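Local coordinates for O-methyltransferase (Coxiella burnetii, PDB 3TR6), which binds S-adenosylhomocysteine and probably transfers methyl groups from S-adenosylmethionine to oxygen atoms of its substrates, at residues A[129-133]-A[159-163]. Residues are numbered along the deposited sequence; the frame is centred on the assembly and turned at random.
Sequences LAELI and ESLKL
Leu129 and Ile133, one turn apart, face Glu159 and Leu163 where the C-terminal parts of helices 125-133 and 153-163 run side by side, the axes of segments 129-133 and 159-163 approaching to 10.3 Å with directions 28° apart. Side chains make the contact between the two helices, and Leu163 spreads its two methyl branches over Leu129, Leu132 and Ile133. Its CD1 meets CD2 of Leu129 at 3.8 Å, whereas its CD2 lies 3.8 Å from CB of Leu132 and also touches CG1 of Ile133. The other branch of Leu129, CD1, packs on CB of Glu159 at 3.7 Å. Near-parallel neighbours of this kind are expected in the Rossmann-like fold of the methyltransferases: both helices lie against the central sheet, with strand 141-146 between them in sequence. Leu132 and Leu163 both rest on Tyr141 of that strand, while Leu129 reaches Ile71 of strand 67-71. Toward solvent, where Lys162 is exposed, the apolar packing gives way to charged side chains. Ile133 extends CD1 along a chain with chi2 at -179°, and this methyl abuts the carboxylate of Glu159 and, at 3.8 Å, the aliphatic CD of Lys162. A bend at chi2, -72°, turns a face of the Glu159 carboxylate toward that methyl, the two side chains crossing almost perpendicularly. Its OE2 forms a long salt bridge of 3.7 Å with NZ of Lys162 on the same helix.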
ATOM      1  N   LEU A 129       1.393 -24.162  10.287  1.00 47.13           N
ATOM      2  CA  LEU A 129       2.492 -23.238  10.547  1.00 45.26           C
ATOM      3  C   LEU A 129       3.591 -23.879  11.389  1.00 47.05           C
ATOM      4  O   LEU A 129       4.777 -23.609  11.186  1.00 47.74           O
ATOM      5  CB  LEU A 129       1.987 -21.960  11.225  1.00 43.56           C
ATOM      6  CG  LEU A 129       1.078 -21.043  10.407  1.00 38.78           C
ATOM      7  CD1 LEU A 129       0.880 -19.727  11.135  1.00 37.82           C
ATOM      8  CD2 LEU A 129       1.658 -20.802   9.023  1.00 34.51           C
ATOM      9  N   ALA A 130       3.195 -24.719  12.340  1.00 47.35           N
ATOM     10  CA  ALA A 130       4.161 -25.381  13.210  1.00 48.31           C
ATOM     11  C   ALA A 130       4.920 -26.465  12.453  1.00 46.07           C
ATOM     12  O   ALA A 130       6.109 -26.671  12.678  1.00 45.04           O
ATOM     13  CB  ALA A 130       3.472 -25.959  14.437  1.00 42.22           C
ATOM     14  N   GLU A 131       4.231 -27.151  11.549  1.00 39.71           N
ATOM     15  CA  GLU A 131       4.890 -28.126  10.694  1.00 42.84           C
ATOM     16  C   GLU A 131       5.939 -27.439   9.843  1.00 47.63           C
ATOM     17  O   GLU A 131       7.082 -27.887   9.786  1.00 50.84           O
ATOM     18  CB  GLU A 131       3.883 -28.845   9.802  1.00 38.94           C
ATOM     19  CG  GLU A 131       2.945 -29.765  10.569  1.00 54.10           C
ATOM     20  CD  GLU A 131       1.777 -30.260   9.719  1.00 74.86           C
ATOM     21  OE1 GLU A 131       1.769 -29.972   8.501  1.00 63.85           O
ATOM     22  OE2 GLU A 131       0.869 -30.926  10.273  1.00 68.26           O
ATOM     23  N   LEU A 132       5.552 -26.342   9.196  1.00 46.83           N
ATOM     24  CA  LEU A 132       6.472 -25.587   8.352  1.00 47.61           C
ATOM     25  C   LEU A 132       7.754 -25.205   9.091  1.00 50.84           C
ATOM     26  O   LEU A 132       8.852 -25.357   8.556  1.00 43.00           O
ATOM     27  CB  LEU A 132       5.792 -24.339   7.787  1.00 45.03           C
ATOM     28  CG  LEU A 132       4.764 -24.564   6.675  1.00 47.22           C
ATOM     29  CD1 LEU A 132       4.164 -23.240   6.221  1.00 41.90           C
ATOM     30  CD2 LEU A 132       5.397 -25.297   5.506  1.00 37.12           C
ATOM     31  N   ILE A 133       7.611 -24.706  10.316  1.00 46.51           N
ATOM     32  CA  ILE A 133       8.768 -24.346  11.133  1.00 51.52           C
ATOM     33  C   ILE A 133       9.551 -25.583  11.571  1.00 56.06           C
ATOM     34  O   ILE A 133      10.755 -25.691  11.330  1.00 51.16           O
ATOM     35  CB  ILE A 133       8.353 -23.576  12.395  1.00 45.13           C
ATOM     36  CG1 ILE A 133       7.602 -22.299  12.026  1.00 46.58           C
ATOM     37  CG2 ILE A 133       9.574 -23.257  13.242  1.00 44.30           C
ATOM     38  CD1 ILE A 133       7.173 -21.480  13.224  1.00 40.85           C
ATOM     39  N   GLU A 159       4.002 -16.520  14.508  1.00 35.11           N
ATOM     40  CA  GLU A 159       4.511 -17.607  13.687  1.00 35.54           C
ATOM     41  C   GLU A 159       4.952 -17.101  12.317  1.00 39.55           C
ATOM     42  O   GLU A 159       5.940 -17.579  11.757  1.00 42.91           O
ATOM     43  CB  GLU A 159       3.449 -18.696  13.530  1.00 36.42           C
ATOM     44  CG  GLU A 159       3.091 -19.399  14.827  1.00 43.93           C
ATOM     45  CD  GLU A 159       4.194 -20.319  15.315  1.00 47.44           C
ATOM     46  OE1 GLU A 159       4.201 -21.502  14.910  1.00 54.58           O
ATOM     47  OE2 GLU A 159       5.050 -19.862  16.103  1.00 45.00           O
ATOM     48  N   SER A 160       4.217 -16.131  11.784  1.00 34.75           N
ATOM     49  CA  SER A 160       4.520 -15.579  10.471  1.00 36.58           C
ATOM     50  C   SER A 160       5.841 -14.815  10.464  1.00 35.17           C
ATOM     51  O   SER A 160       6.519 -14.750   9.442  1.00 35.94           O
ATOM     52  CB  SER A 160       3.380 -14.686   9.979  1.00 35.15           C
ATOM     53  OG  SER A 160       2.240 -15.458   9.645  1.00 32.56           O
ATOM     54  N   LEU A 161       6.202 -14.232  11.602  1.00 34.32           N
ATOM     55  CA  LEU A 161       7.492 -13.564  11.720  1.00 36.31           C
ATOM     56  C   LEU A 161       8.635 -14.561  11.574  1.00 32.29           C
ATOM     57  O   LEU A 161       9.604 -14.309  10.862  1.00 35.47           O
ATOM     58  CB  LEU A 161       7.609 -12.826  13.052  1.00 34.45           C
ATOM     59  CG  LEU A 161       7.203 -11.355  13.047  1.00 31.25           C
ATOM     60  CD1 LEU A 161       7.433 -10.740  14.417  1.00 29.83           C
ATOM     61  CD2 LEU A 161       7.984 -10.605  11.986  1.00 27.13           C
ATOM     62  N   LYS A 162       8.512 -15.697  12.249  1.00 36.76           N
ATOM     63  CA  LYS A 162       9.540 -16.728  12.200  1.00 35.74           C
ATOM     64  C   LYS A 162       9.728 -17.236  10.774  1.00 38.20           C
ATOM     65  O   LYS A 162      10.848 -17.512  10.347  1.00 41.78           O
ATOM     66  CB  LYS A 162       9.172 -17.896  13.122  1.00 38.59           C
ATOM     67  CG  LYS A 162       9.061 -17.547  14.602  1.00 35.59           C
ATOM     68  CD  LYS A 162       8.604 -18.761  15.405  1.00 38.27           C
ATOM     69  CE  LYS A 162       8.669 -18.516  16.905  1.00 46.67           C
ATOM     70  NZ  LYS A 162       7.656 -17.528  17.377  1.00 54.88           N
ATOM     71  N   LEU A 163       8.623 -17.352  10.042  1.00 34.63           N
ATOM     72  CA  LEU A 163       8.630 -17.935   8.703  1.00 35.09           C
ATOM     73  C   LEU A 163       9.039 -16.952   7.607  1.00 35.41           C
ATOM     74  O   LEU A 163       9.337 -17.353   6.480  1.00 33.16           O
ATOM     75  CB  LEU A 163       7.256 -18.526   8.380  1.00 32.09           C
ATOM     76  CG  LEU A 163       6.890 -19.831   9.086  1.00 35.66           C
ATOM     77  CD1 LEU A 163       5.383 -19.986   9.199  1.00 36.85           C
ATOM     78  CD2 LEU A 163       7.507 -21.026   8.370  1.00 36.02           C
TER